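Long-range contacts in lactate racemase apoprotein (Thermoanaerobacterium thermosaccharolyticum, PDB 2YJG), which catalyses the interconversion of the D- and L-isomers of lactate, using in its active form a nickel pincer cofactor derived from nicotinic acid mononucleotide: residues Asn49-Lys54 with Asn249-His254; Arg55-Ala60 with Ile90-Lys95; Lys64-Ile69 with Lys95-Lys100; Asp163-Glu168 with Ala231-Ile236. All blocks are in the same frame, centred on the assembly; numbering follows the deposited sequence.

Contact 1 (Asn49-Lys54 with Asn249-His254); sequences NPIGTK and NAFAGH
The outer strand 247-253 of the mixed sheet is met at its end by a loop, in which I51 forms a single beta bridge with G253. Two nearly straight backbone hydrogen bonds make it: I51 N gives its proton to A252 O at 2.7 Å, and H254 N reaches I51 O at 2.9 Å. A water extends the join, accepting from A252 N and donating to N49 O. At G253 a side chain would collide with I51 O, and the backbone angles by themselves also call for glycine. T53 turns toward the end of the strand with its two branches divided: CG2 packs on H254 CB at 3.9 Å, while OG1, set between the backbone N and the carbonyl carbon (chi1 68°), lies 3.5 Å from G253 CA and donates to K54 O at 2.7 Å. An alanine here would probably leave K54 O without that donor and open a gap beside H254. I51 lies alongside F251, pointing the same way, and brings CD1 to the ring edge at CD2, 4.2 Å away. Beyond the bridge, H254 ND1 accepts from the backbone N of E256 and K257 as helix 257-270 begins. I51 also rests on K257 and K261 of that helix, A252 packs on A46 of helix 39-48, and T53 touches F235 of the adjoining strand 233-241.

Contact 2 (Arg55-Ala60 with Ile90-Lys95); sequences RLQDLA and IRKKNK
L56 and I90 form the tight side of this contact, where the short helix 56-59 meets the end region of helix 79-91 and the type I turn R91-N94. L56 CD2 lies 3.7 Å from I90 CG1, and A60 CB sits as close to I90 O. N94 has CG anti to the backbone N (chi1 -168°), and its ND2 donates to A60 O at 2.7 Å; the same nitrogen serves K63 O. A water donates to Q57 O and I90 O and accepts from K93 N, joining three backbone atoms that do not meet directly. The more open side is a layer of long polar side chains. Q57 runs extended between two lysines, with OE1 3.4 Å from K92 CB and CD 4.1 Å from K93 CE. Its NE2 stands 3.4 Å above the centre of the R55 guanidinium, whose charge is paired with E89. An alanine at Q57 would probably open a gap between the two lysine chains and strip that face of the guanidinium of its cover. Outermost, the extended K93 reaches D58 in a salt bridge, NZ to OD1 at 2.8 Å, through the syn lone pair. Inward, I90 and A60 rest on I66 of strand 66-71, while L56 packs on L164 and V166 of strand 164-170.

Contact 3 (Lys64-Ile69 with Lys95-Lys100); sequences KNIVII and KSANVK
K100 and I66, with N98 next, bury the most surface where strands 66-71 and 99-104 run side by side in parallel. I66 uses both its backbone N and its O: N donates to N98 O at 2.9 Å and O accepts from K100 N at 2.8 Å, so that the two bonds bracket V99, as a parallel pair requires. A CA-H...O contact from V99 adds to the grip on I66 O. K100 carries the ladder one step on, its O accepting I68 N at 2.8 Å. Its CB lies 3.9 Å from I66 O, and the side chain then leads off extended, to about 9 Å from the bound magnesium ion. The side chain of I66 faces the other way: CG1 anti to the carbonyl carbon (chi1 -53°) and an extended chi2 (176°) carry CD1 to A97 CB at 4.0 Å. V99 joins this apolar face by bringing CG1 to 3.6 Å from I68 CD1. N98 covers K64 O with its CB, 3.6 Å off, and packs against N98 of the second subunit, whose N65 ND2 also bonds S96 OG. The pair belongs to the beta-alpha-beta unit formed with helix 79-91. Main-chain bonds thus set the register, while the side chains divide the work: I66, I68 and V99 face helix 79-91, and the polar residues before the strands serve the dimer interface.

Contact 4 (Asp163-Glu168 with Ala231-Ile236); sequences DLLVAE and ANLAFI
N232 O takes a proton from a bridging water at 2.7 Å, and the same water accepts from L165 N at 2.8 Å, spanning a place where the two backbones stand too far apart to bond directly. N232, with a positive phi (56°), closes helix 219-230 in a Schellman motif, and the chain turns there into strand 233-241. L165 O then receives A234 N at 2.9 Å in a straight bond; F235 N, 3.8 Å from the same oxygen, is buried without a partner in the model. One step on, A167 N donates to F235 O at 3.0 Å, and V166 CA-H leans on that carbonyl too. Strands 164-170 and 233-241 are thus parallel neighbours in the mixed sheet, joined by a long connection that ends in helix 219-230. L233, its CG anti to the backbone N (chi1 -177°), has CD1 3.7 Å from A167 CB. Its side chain is about 9 Å from that of K184, the probable covalent anchor of the nickel cofactor. V166 and F235 lie side by side, V166 CG1 at the ring edge. Nearby, L164 CD1 meets A234 CB at 3.6 Å.

Read from the N terminus, the chain opens contact 1 at 49-54, just after helix 39-48, and does not close it until 249-254, so the other three all nest within that loop. Contacts 2 and 3 begin next, at 55-60 and 64-69, and close in the same order at 90-95 and 95-100; their segments therefore cross, with K95 common to both. Contact 4 follows in series, spanning 163-168 to 231-236. Strands 66-71 and 164-170 are adjacent in the sheet, which joins contact 3 to contact 4, and strand 233-241 pairs antiparallel with 247-253, which leads on to contact 1. Contact 2 supplies helical cover: L56 touches F235, and I90 touches I68.

Contact 1 (Asn49-Lys54 with Asn249-His254)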
loop_
_atom_site.group_PDB
_atom_site.type_symbol
_atom_site.label_atom_id
_atom_site.label_comp_id
_atom_site.label_asym_id
_atom_site.label_seq_id
_atom_site.Cartn_x
_atom_site.Cartn_y
_atom_site.Cartn_z
ATOM N N ASN A 49 25.018 12.462 -15.283
ATOM C CA ASN A 49 26.102 12.125 -16.206
ATOM C C ASN A 49 25.674 10.886 -16.999
ATOM O O ASN A 49 26.312 9.781 -16.879
ATOM C CB ASN A 49 27.385 11.878 -15.410
ATOM C CG ASN A 49 27.891 13.161 -14.709
ATOM O OD1 ASN A 49 28.531 13.999 -15.348
ATOM N ND2 ASN A 49 27.617 13.299 -13.399
ATOM N N PRO A 50 24.580 11.029 -17.790
ATOM C CA PRO A 50 24.050 9.908 -18.512
ATOM C C PRO A 50 25.032 9.402 -19.581
ATOM O O PRO A 50 25.776 10.183 -20.188
ATOM C CB PRO A 50 22.777 10.448 -19.164
ATOM C CG PRO A 50 22.945 12.026 -19.120
ATOM C CD PRO A 50 23.774 12.260 -17.950
ATOM N N ILE A 51 25.054 8.097 -19.767
ATOM C CA ILE A 51 25.909 7.470 -20.752
ATOM C C ILE A 51 25.133 7.230 -22.038
ATOM O O ILE A 51 24.280 6.346 -22.108
ATOM C CB ILE A 51 26.481 6.126 -20.221
ATOM C CG1 ILE A 51 27.351 6.359 -18.976
ATOM C CG2 ILE A 51 27.231 5.396 -21.321
ATOM C CD1 ILE A 51 27.258 5.172 -17.940
ATOM N N GLY A 52 25.412 7.995 -23.097
ATOM C CA GLY A 52 24.813 7.650 -24.395
ATOM C C GLY A 52 23.428 8.254 -24.693
ATOM O O GLY A 52 22.834 7.925 -25.705
ATOM N N THR A 53 22.924 9.089 -23.794
ATOM C CA THR A 53 21.652 9.833 -23.957
ATOM C C THR A 53 21.672 11.166 -23.275
ATOM O O THR A 53 22.543 11.473 -22.470
ATOM C CB THR A 53 20.388 9.110 -23.344
ATOM O OG1 THR A 53 20.470 9.075 -21.898
ATOM C CG2 THR A 53 20.235 7.772 -23.885
ATOM N N LYS A 54 20.662 11.975 -23.606
ATOM C CA LYS A 54 20.353 13.150 -22.846
ATOM C C LYS A 54 19.967 12.734 -21.422
ATOM O O LYS A 54 19.625 11.553 -21.164
ATOM C CB LYS A 54 19.162 13.899 -23.488
ATOM C CG LYS A 54 19.397 14.377 -24.946
ATOM C CD LYS A 54 18.172 15.171 -25.517
ATOM C CE LYS A 54 16.853 14.380 -25.423
ATOM N NZ LYS A 54 15.656 15.041 -26.037
ATOM N N ASN A 249 27.813 1.927 -6.626
ATOM C CA ASN A 249 27.965 2.605 -7.893
ATOM C C ASN A 249 26.595 2.598 -8.602
ATOM O O ASN A 249 25.677 1.857 -8.238
ATOM C CB ASN A 249 29.022 1.909 -8.772
ATOM C CG ASN A 249 29.807 2.866 -9.709
ATOM O OD1 ASN A 249 29.396 3.986 -10.048
ATOM N ND2 ASN A 249 30.939 2.382 -10.158
ATOM N N ALA A 250 26.536 3.355 -9.666
ATOM C CA ALA A 250 25.341 3.571 -10.449
ATOM C C ALA A 250 25.659 4.085 -11.830
ATOM O O ALA A 250 26.632 4.879 -12.022
ATOM C CB ALA A 250 24.389 4.540 -9.708
ATOM N N PHE A 251 24.858 3.622 -12.795
ATOM C CA PHE A 251 25.030 3.863 -14.213
ATOM C C PHE A 251 23.662 4.178 -14.808
ATOM O O PHE A 251 22.725 3.420 -14.604
ATOM C CB PHE A 251 25.647 2.620 -14.893
ATOM C CG PHE A 251 26.901 2.179 -14.254
ATOM C CD1 PHE A 251 26.870 1.405 -13.119
ATOM C CD2 PHE A 251 28.170 2.631 -14.741
ATOM C CE1 PHE A 251 28.052 1.030 -12.455
ATOM C CE2 PHE A 251 29.321 2.240 -14.094
ATOM C CZ PHE A 251 29.258 1.436 -12.943
ATOM N N ALA A 252 23.587 5.247 -15.598
ATOM C CA ALA A 252 22.358 5.750 -16.142
ATOM C C ALA A 252 22.544 6.166 -17.585
ATOM O O ALA A 252 23.644 6.649 -17.963
ATOM C CB ALA A 252 21.866 6.939 -15.289
ATOM N N GLY A 253 21.478 6.015 -18.367
ATOM C CA GLY A 253 21.398 6.480 -19.748
ATOM C C GLY A 253 20.914 5.425 -20.697
ATOM O O GLY A 253 19.925 4.746 -20.416
ATOM N N HIS A 254 21.614 5.257 -21.828
ATOM C CA HIS A 254 21.204 4.395 -22.911
ATOM C C HIS A 254 21.067 2.966 -22.388
ATOM O O HIS A 254 21.920 2.513 -21.592
ATOM C CB HIS A 254 22.271 4.467 -23.987
ATOM C CG HIS A 254 21.947 3.741 -25.239
ATOM N ND1 HIS A 254 22.069 2.371 -25.374
ATOM C CD2 HIS A 254 21.593 4.212 -26.460
ATOM C CE1 HIS A 254 21.737 2.027 -26.605
ATOM N NE2 HIS A 254 21.435 3.126 -27.280
HETATM O O HOH W 1 25.730 7.326 -15.397
#

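Contact 2 (Arg55-Ala60 with Ile90-Lys95)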
loop_
_atom_site.group_PDB
_atom_site.type_symbol
_atom_site.label_atom_id
_atom_site.label_comp_id
_atom_site.label_asym_id
_atom_site.label_seq_id
_atom_site.Cartn_x
_atom_site.Cartn_y
_atom_site.Cartn_z
ATOM N N ARG A 55 20.014 13.698 -20.510
ATOM C CA ARG A 55 19.436 13.489 -19.186
ATOM C C ARG A 55 17.973 13.134 -19.251
ATOM O O ARG A 55 17.243 13.553 -20.147
ATOM C CB ARG A 55 19.627 14.725 -18.313
ATOM C CG ARG A 55 20.934 14.722 -17.608
ATOM C CD ARG A 55 21.099 15.899 -16.807
ATOM N NE ARG A 55 20.297 15.913 -15.599
ATOM C CZ ARG A 55 20.346 16.867 -14.684
ATOM N NH1 ARG A 55 21.179 17.902 -14.841
ATOM N NH2 ARG A 55 19.571 16.805 -13.609
ATOM N N LEU A 56 17.549 12.355 -18.266
ATOM C CA LEU A 56 16.164 11.946 -18.158
ATOM C C LEU A 56 15.258 13.174 -18.060
ATOM O O LEU A 56 14.219 13.180 -18.662
ATOM C CB LEU A 56 15.977 10.969 -16.980
ATOM C CG LEU A 56 14.542 10.462 -16.708
ATOM C CD1 LEU A 56 13.872 9.873 -17.925
ATOM C CD2 LEU A 56 14.599 9.514 -15.532
ATOM N N GLN A 57 15.656 14.224 -17.347
ATOM C CA GLN A 57 14.828 15.454 -17.302
ATOM C C GLN A 57 14.478 15.979 -18.693
ATOM O O GLN A 57 13.380 16.456 -18.924
ATOM C CB GLN A 57 15.494 16.545 -16.475
ATOM C CG GLN A 57 16.790 17.117 -17.027
ATOM C CD GLN A 57 17.230 18.366 -16.257
ATOM O OE1 GLN A 57 16.512 18.838 -15.378
ATOM N NE2 GLN A 57 18.401 18.927 -16.612
ATOM N N ASP A 58 15.440 15.937 -19.603
ATOM C CA ASP A 58 15.255 16.400 -20.982
ATOM C C ASP A 58 14.449 15.444 -21.806
ATOM O O ASP A 58 13.569 15.852 -22.568
ATOM C CB ASP A 58 16.610 16.676 -21.624
ATOM C CG ASP A 58 17.299 17.854 -20.990
ATOM O OD1 ASP A 58 16.593 18.771 -20.544
ATOM O OD2 ASP A 58 18.558 17.862 -20.928
ATOM N N LEU A 59 14.692 14.149 -21.632
ATOM C CA LEU A 59 13.869 13.170 -22.307
ATOM C C LEU A 59 12.388 13.188 -21.920
ATOM O O LEU A 59 11.512 12.856 -22.748
ATOM C CB LEU A 59 14.404 11.761 -21.998
ATOM C CG LEU A 59 15.736 11.366 -22.604
ATOM C CD1 LEU A 59 16.111 9.920 -22.137
ATOM C CD2 LEU A 59 15.752 11.433 -24.148
ATOM N N ALA A 60 12.122 13.529 -20.650
ATOM C CA ALA A 60 10.780 13.511 -20.079
ATOM C C ALA A 60 9.999 14.816 -20.354
ATOM O O ALA A 60 8.794 14.903 -20.104
ATOM C CB ALA A 60 10.901 13.346 -18.564
ATOM N N ILE A 90 12.592 13.135 -13.597
ATOM C CA ILE A 90 11.467 13.221 -14.511
ATOM C C ILE A 90 10.666 14.540 -14.379
ATOM O O ILE A 90 10.227 15.056 -15.398
ATOM C CB ILE A 90 10.525 12.017 -14.332
ATOM C CG1 ILE A 90 11.176 10.746 -14.939
ATOM C CG2 ILE A 90 9.164 12.259 -14.993
ATOM C CD1 ILE A 90 10.620 9.359 -14.449
ATOM N N ARG A 91 10.477 15.023 -13.165
ATOM C CA ARG A 91 9.567 16.159 -12.898
ATOM C C ARG A 91 10.271 17.498 -13.043
ATOM O O ARG A 91 9.605 18.550 -13.107
ATOM C CB ARG A 91 8.909 16.016 -11.529
ATOM C CG ARG A 91 7.853 14.883 -11.551
ATOM C CD ARG A 91 7.251 14.568 -10.148
ATOM N NE ARG A 91 6.119 13.668 -10.289
ATOM C CZ ARG A 91 5.808 12.646 -9.509
ATOM N NH1 ARG A 91 6.559 12.278 -8.471
ATOM N NH2 ARG A 91 4.723 11.940 -9.799
ATOM N N LYS A 92 11.598 17.462 -13.158
ATOM C CA LYS A 92 12.372 18.699 -13.166
ATOM C C LYS A 92 11.920 19.648 -14.283
ATOM O O LYS A 92 11.832 20.877 -14.083
ATOM C CB LYS A 92 13.860 18.393 -13.244
ATOM C CG LYS A 92 14.493 18.090 -11.914
ATOM C CD LYS A 92 15.996 17.940 -12.099
ATOM C CE LYS A 92 16.681 17.265 -10.887
ATOM N NZ LYS A 92 17.039 18.221 -9.793
ATOM N N LYS A 93 11.619 19.110 -15.451
ATOM C CA LYS A 93 11.157 19.957 -16.529
ATOM C C LYS A 93 9.741 19.563 -16.978
ATOM O O LYS A 93 9.306 19.951 -18.041
ATOM C CB LYS A 93 12.197 19.991 -17.666
ATOM C CG LYS A 93 13.523 20.602 -17.278
ATOM C CD LYS A 93 14.537 20.580 -18.483
ATOM C CE LYS A 93 15.733 21.543 -18.298
ATOM N NZ LYS A 93 16.714 21.356 -19.420
ATOM N N ASN A 94 9.000 18.856 -16.100
ATOM C CA ASN A 94 7.671 18.318 -16.385
ATOM C C ASN A 94 6.920 18.032 -15.053
ATOM O O ASN A 94 6.708 16.854 -14.643
ATOM C CB ASN A 94 7.821 17.071 -17.264
ATOM C CG ASN A 94 6.541 16.606 -17.852
ATOM O OD1 ASN A 94 5.476 17.133 -17.540
ATOM N ND2 ASN A 94 6.616 15.593 -18.711
ATOM N N LYS A 95 6.509 19.102 -14.359
ATOM C CA LYS A 95 6.085 18.931 -12.992
ATOM C C LYS A 95 4.830 18.074 -12.918
ATOM O O LYS A 95 4.658 17.368 -11.940
ATOM C CB LYS A 95 5.831 20.253 -12.250
ATOM C CG LYS A 95 7.109 21.060 -11.972
ATOM C CD LYS A 95 8.016 20.443 -10.943
ATOM C CE LYS A 95 9.394 21.123 -10.966
ATOM N NZ LYS A 95 10.033 20.879 -9.664
HETATM O O HOH W 2 11.365 16.942 -17.093
#

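Contact 3 (Lys64-Ile69 with Lys95-Lys100)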
loop_
_atom_site.group_PDB
_atom_site.type_symbol
_atom_site.label_atom_id
_atom_site.label_comp_id
_atom_site.label_asym_id
_atom_site.label_seq_id
_atom_site.Cartn_x
_atom_site.Cartn_y
_atom_site.Cartn_z
ATOM N N LYS A 64 3.554 12.922 -21.871
ATOM C CA LYS A 64 2.348 12.849 -21.011
ATOM C C LYS A 64 1.991 11.476 -20.476
ATOM O O LYS A 64 0.912 11.280 -19.909
ATOM C CB LYS A 64 1.136 13.431 -21.773
ATOM C CG LYS A 64 0.556 12.550 -22.843
ATOM C CD LYS A 64 -0.367 13.355 -23.794
ATOM C CE LYS A 64 -0.910 12.484 -24.896
ATOM N NZ LYS A 64 -1.663 13.332 -25.843
ATOM N N ASN A 65 2.829 10.474 -20.703
ATOM C CA ASN A 65 2.508 9.141 -20.226
ATOM C C ASN A 65 3.840 8.465 -20.120
ATOM O O ASN A 65 4.289 7.844 -21.074
ATOM C CB ASN A 65 1.553 8.424 -21.219
ATOM C CG ASN A 65 1.161 6.979 -20.797
ATOM O OD1 ASN A 65 1.176 6.579 -19.615
ATOM N ND2 ASN A 65 0.759 6.195 -21.802
ATOM N N ILE A 66 4.467 8.614 -18.971
ATOM C CA ILE A 66 5.750 7.974 -18.656
ATOM C C ILE A 66 5.584 6.702 -17.830
ATOM O O ILE A 66 4.736 6.630 -16.954
ATOM C CB ILE A 66 6.655 8.959 -17.926
ATOM C CG1 ILE A 66 6.749 10.239 -18.760
ATOM C CG2 ILE A 66 8.042 8.371 -17.674
ATOM C CD1 ILE A 66 7.519 11.339 -18.124
ATOM N N VAL A 67 6.368 5.674 -18.166
ATOM C CA VAL A 67 6.332 4.415 -17.430
ATOM C C VAL A 67 7.775 4.172 -16.963
ATOM O O VAL A 67 8.701 4.280 -17.760
ATOM C CB VAL A 67 5.793 3.220 -18.276
ATOM C CG1 VAL A 67 6.000 1.857 -17.536
ATOM C CG2 VAL A 67 4.270 3.477 -18.697
ATOM N N ILE A 68 7.946 3.939 -15.668
ATOM C CA ILE A 68 9.216 3.432 -15.137
ATOM C C ILE A 68 9.034 1.965 -14.758
ATOM O O ILE A 68 8.174 1.660 -13.901
ATOM C CB ILE A 68 9.603 4.086 -13.856
ATOM C CG1 ILE A 68 9.670 5.623 -13.999
ATOM C CG2 ILE A 68 10.968 3.559 -13.333
ATOM C CD1 ILE A 68 9.817 6.356 -12.643
ATOM N N ILE A 69 9.881 1.096 -15.313
ATOM C CA ILE A 69 9.840 -0.318 -14.960
ATOM C C ILE A 69 10.765 -0.489 -13.765
ATOM O O ILE A 69 11.900 0.041 -13.765
ATOM C CB ILE A 69 10.294 -1.249 -16.073
ATOM C CG1 ILE A 69 9.399 -1.102 -17.327
ATOM C CG2 ILE A 69 10.185 -2.695 -15.576
ATOM C CD1 ILE A 69 9.904 -1.859 -18.591
ATOM N N LYS A 95 6.509 19.102 -14.359
ATOM C CA LYS A 95 6.085 18.931 -12.992
ATOM C C LYS A 95 4.830 18.074 -12.918
ATOM O O LYS A 95 4.658 17.368 -11.940
ATOM C CB LYS A 95 5.831 20.253 -12.250
ATOM C CG LYS A 95 7.109 21.060 -11.972
ATOM C CD LYS A 95 8.016 20.443 -10.943
ATOM C CE LYS A 95 9.394 21.123 -10.966
ATOM N NZ LYS A 95 10.033 20.879 -9.664
ATOM N N SER A 96 4.001 18.129 -13.963
ATOM C CA SER A 96 2.703 17.448 -13.998
ATOM C C SER A 96 2.724 16.146 -14.794
ATOM O O SER A 96 1.681 15.628 -15.160
ATOM C CB SER A 96 1.651 18.407 -14.618
ATOM O OG SER A 96 1.604 19.600 -13.849
ATOM N N ALA A 97 3.913 15.598 -15.044
ATOM C CA ALA A 97 4.028 14.313 -15.721
ATOM C C ALA A 97 3.216 13.230 -15.063
ATOM O O ALA A 97 3.180 13.097 -13.838
ATOM C CB ALA A 97 5.504 13.850 -15.804
ATOM N N ASN A 98 2.531 12.480 -15.905
ATOM C CA ASN A 98 1.974 11.236 -15.479
ATOM C C ASN A 98 3.067 10.202 -15.506
ATOM O O ASN A 98 3.697 9.962 -16.563
ATOM C CB ASN A 98 0.857 10.797 -16.379
ATOM C CG ASN A 98 -0.268 11.740 -16.367
ATOM O OD1 ASN A 98 -0.597 12.329 -17.405
ATOM N ND2 ASN A 98 -0.830 11.970 -15.182
ATOM N N VAL A 99 3.245 9.543 -14.378
ATOM C CA VAL A 99 4.303 8.544 -14.250
ATOM C C VAL A 99 3.729 7.294 -13.619
ATOM O O VAL A 99 3.290 7.337 -12.479
ATOM C CB VAL A 99 5.477 9.014 -13.425
ATOM C CG1 VAL A 99 6.655 7.934 -13.444
ATOM C CG2 VAL A 99 5.997 10.261 -13.929
ATOM N N LYS A 100 3.742 6.192 -14.357
ATOM C CA LYS A 100 3.327 4.892 -13.877
ATOM C C LYS A 100 4.538 4.027 -13.565
ATOM O O LYS A 100 5.480 3.994 -14.331
ATOM C CB LYS A 100 2.428 4.187 -14.894
ATOM C CG LYS A 100 0.991 4.633 -14.736
ATOM C CD LYS A 100 0.028 3.924 -15.567
ATOM C CE LYS A 100 -1.213 4.822 -15.735
ATOM N NZ LYS A 100 -2.302 3.979 -16.195
#

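Contact 4 (Asp163-Glu168 with Ala231-Ile236)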
loop_
_atom_site.group_PDB
_atom_site.type_symbol
_atom_site.label_atom_id
_atom_site.label_comp_id
_atom_site.label_asym_id
_atom_site.label_seq_id
_atom_site.Cartn_x
_atom_site.Cartn_y
_atom_site.Cartn_z
ATOM N N ASP A 163 4.651 7.146 -23.718
ATOM C CA ASP A 163 5.421 8.210 -24.400
ATOM C C ASP A 163 6.893 8.108 -24.174
ATOM O O ASP A 163 7.724 8.435 -25.045
ATOM C CB ASP A 163 5.060 9.555 -23.758
ATOM C CG ASP A 163 4.054 10.265 -24.498
ATOM O OD1 ASP A 163 3.545 9.681 -25.504
ATOM O OD2 ASP A 163 3.757 11.408 -24.095
ATOM N N LEU A 164 7.246 7.710 -22.960
ATOM C CA LEU A 164 8.630 7.449 -22.640
ATOM C C LEU A 164 8.637 6.242 -21.744
ATOM O O LEU A 164 7.850 6.154 -20.768
ATOM C CB LEU A 164 9.248 8.651 -21.960
ATOM C CG LEU A 164 10.701 8.588 -21.539
ATOM C CD1 LEU A 164 11.574 8.617 -22.765
ATOM C CD2 LEU A 164 11.058 9.699 -20.496
ATOM N N LEU A 165 9.479 5.277 -22.083
ATOM C CA LEU A 165 9.685 4.116 -21.265
ATOM C C LEU A 165 11.077 4.112 -20.667
ATOM O O LEU A 165 12.082 4.213 -21.390
ATOM C CB LEU A 165 9.471 2.859 -22.090
ATOM C CG LEU A 165 9.526 1.512 -21.338
ATOM C CD1 LEU A 165 8.428 1.418 -20.174
ATOM C CD2 LEU A 165 9.418 0.343 -22.284
ATOM N N VAL A 166 11.112 3.961 -19.340
ATOM C CA VAL A 166 12.315 3.989 -18.540
ATOM C C VAL A 166 12.384 2.684 -17.714
ATOM O O VAL A 166 11.345 2.098 -17.394
ATOM C CB VAL A 166 12.265 5.232 -17.585
ATOM C CG1 VAL A 166 13.352 5.211 -16.593
ATOM C CG2 VAL A 166 12.384 6.481 -18.384
ATOM N N ALA A 167 13.571 2.307 -17.268
ATOM C CA ALA A 167 13.682 1.181 -16.292
ATOM C C ALA A 167 14.778 1.416 -15.290
ATOM O O ALA A 167 15.798 2.066 -15.606
ATOM C CB ALA A 167 13.986 -0.109 -17.008
ATOM N N GLU A 168 14.584 0.848 -14.099
ATOM C CA GLU A 168 15.622 0.778 -13.137
ATOM C C GLU A 168 15.924 -0.680 -12.839
ATOM O O GLU A 168 15.164 -1.597 -13.185
ATOM C CB GLU A 168 15.300 1.541 -11.875
ATOM C CG GLU A 168 14.146 1.006 -11.046
ATOM C CD GLU A 168 14.214 1.425 -9.573
ATOM O OE1 GLU A 168 15.093 2.249 -9.223
ATOM O OE2 GLU A 168 13.393 0.918 -8.760
ATOM N N ALA A 231 10.915 -2.466 -27.678
ATOM C CA ALA A 231 10.107 -1.819 -26.637
ATOM C C ALA A 231 10.324 -0.328 -26.494
ATOM O O ALA A 231 9.636 0.282 -25.654
ATOM C CB ALA A 231 10.408 -2.481 -25.275
ATOM N N ASN A 232 11.330 0.212 -27.188
ATOM C CA ASN A 232 11.773 1.626 -27.086
ATOM C C ASN A 232 12.127 2.020 -25.629
ATOM O O ASN A 232 11.836 3.110 -25.172
ATOM C CB ASN A 232 10.719 2.607 -27.698
ATOM C CG ASN A 232 10.415 2.302 -29.201
ATOM O OD1 ASN A 232 9.281 1.931 -29.592
ATOM N ND2 ASN A 232 11.450 2.410 -30.018
ATOM N N LEU A 233 12.804 1.115 -24.922
ATOM C CA LEU A 233 13.455 1.458 -23.663
ATOM C C LEU A 233 14.489 2.550 -23.886
ATOM O O LEU A 233 15.568 2.348 -24.469
ATOM C CB LEU A 233 14.075 0.179 -22.999
ATOM C CG LEU A 233 14.739 0.329 -21.632
ATOM C CD1 LEU A 233 13.730 0.859 -20.569
ATOM C CD2 LEU A 233 15.368 -1.019 -21.152
ATOM N N ALA A 234 14.168 3.734 -23.386
ATOM C CA ALA A 234 14.876 4.966 -23.728
ATOM C C ALA A 234 15.921 5.412 -22.706
ATOM O O ALA A 234 16.856 6.162 -23.004
ATOM C CB ALA A 234 13.831 6.076 -23.924
ATOM N N PHE A 235 15.784 4.946 -21.481
ATOM C CA PHE A 235 16.678 5.339 -20.390
ATOM C C PHE A 235 16.597 4.268 -19.288
ATOM O O PHE A 235 15.488 3.777 -18.974
ATOM C CB PHE A 235 16.233 6.698 -19.831
ATOM C CG PHE A 235 17.195 7.338 -18.892
ATOM C CD1 PHE A 235 17.152 7.075 -17.529
ATOM C CD2 PHE A 235 18.108 8.270 -19.353
ATOM C CE1 PHE A 235 18.034 7.702 -16.681
ATOM C CE2 PHE A 235 18.953 8.875 -18.521
ATOM C CZ PHE A 235 18.896 8.625 -17.182
ATOM N N ILE A 236 17.770 3.950 -18.720
ATOM C CA ILE A 236 17.871 3.111 -17.522
ATOM C C ILE A 236 18.682 3.779 -16.385
ATOM O O ILE A 236 19.503 4.717 -16.628
ATOM C CB ILE A 236 18.437 1.724 -17.858
ATOM C CG1 ILE A 236 19.951 1.792 -18.113
ATOM C CG2 ILE A 236 17.623 1.057 -19.036
ATOM C CD1 ILE A 236 20.627 0.363 -18.188
HETATM O O HOH W 3 10.405 5.307 -24.769
#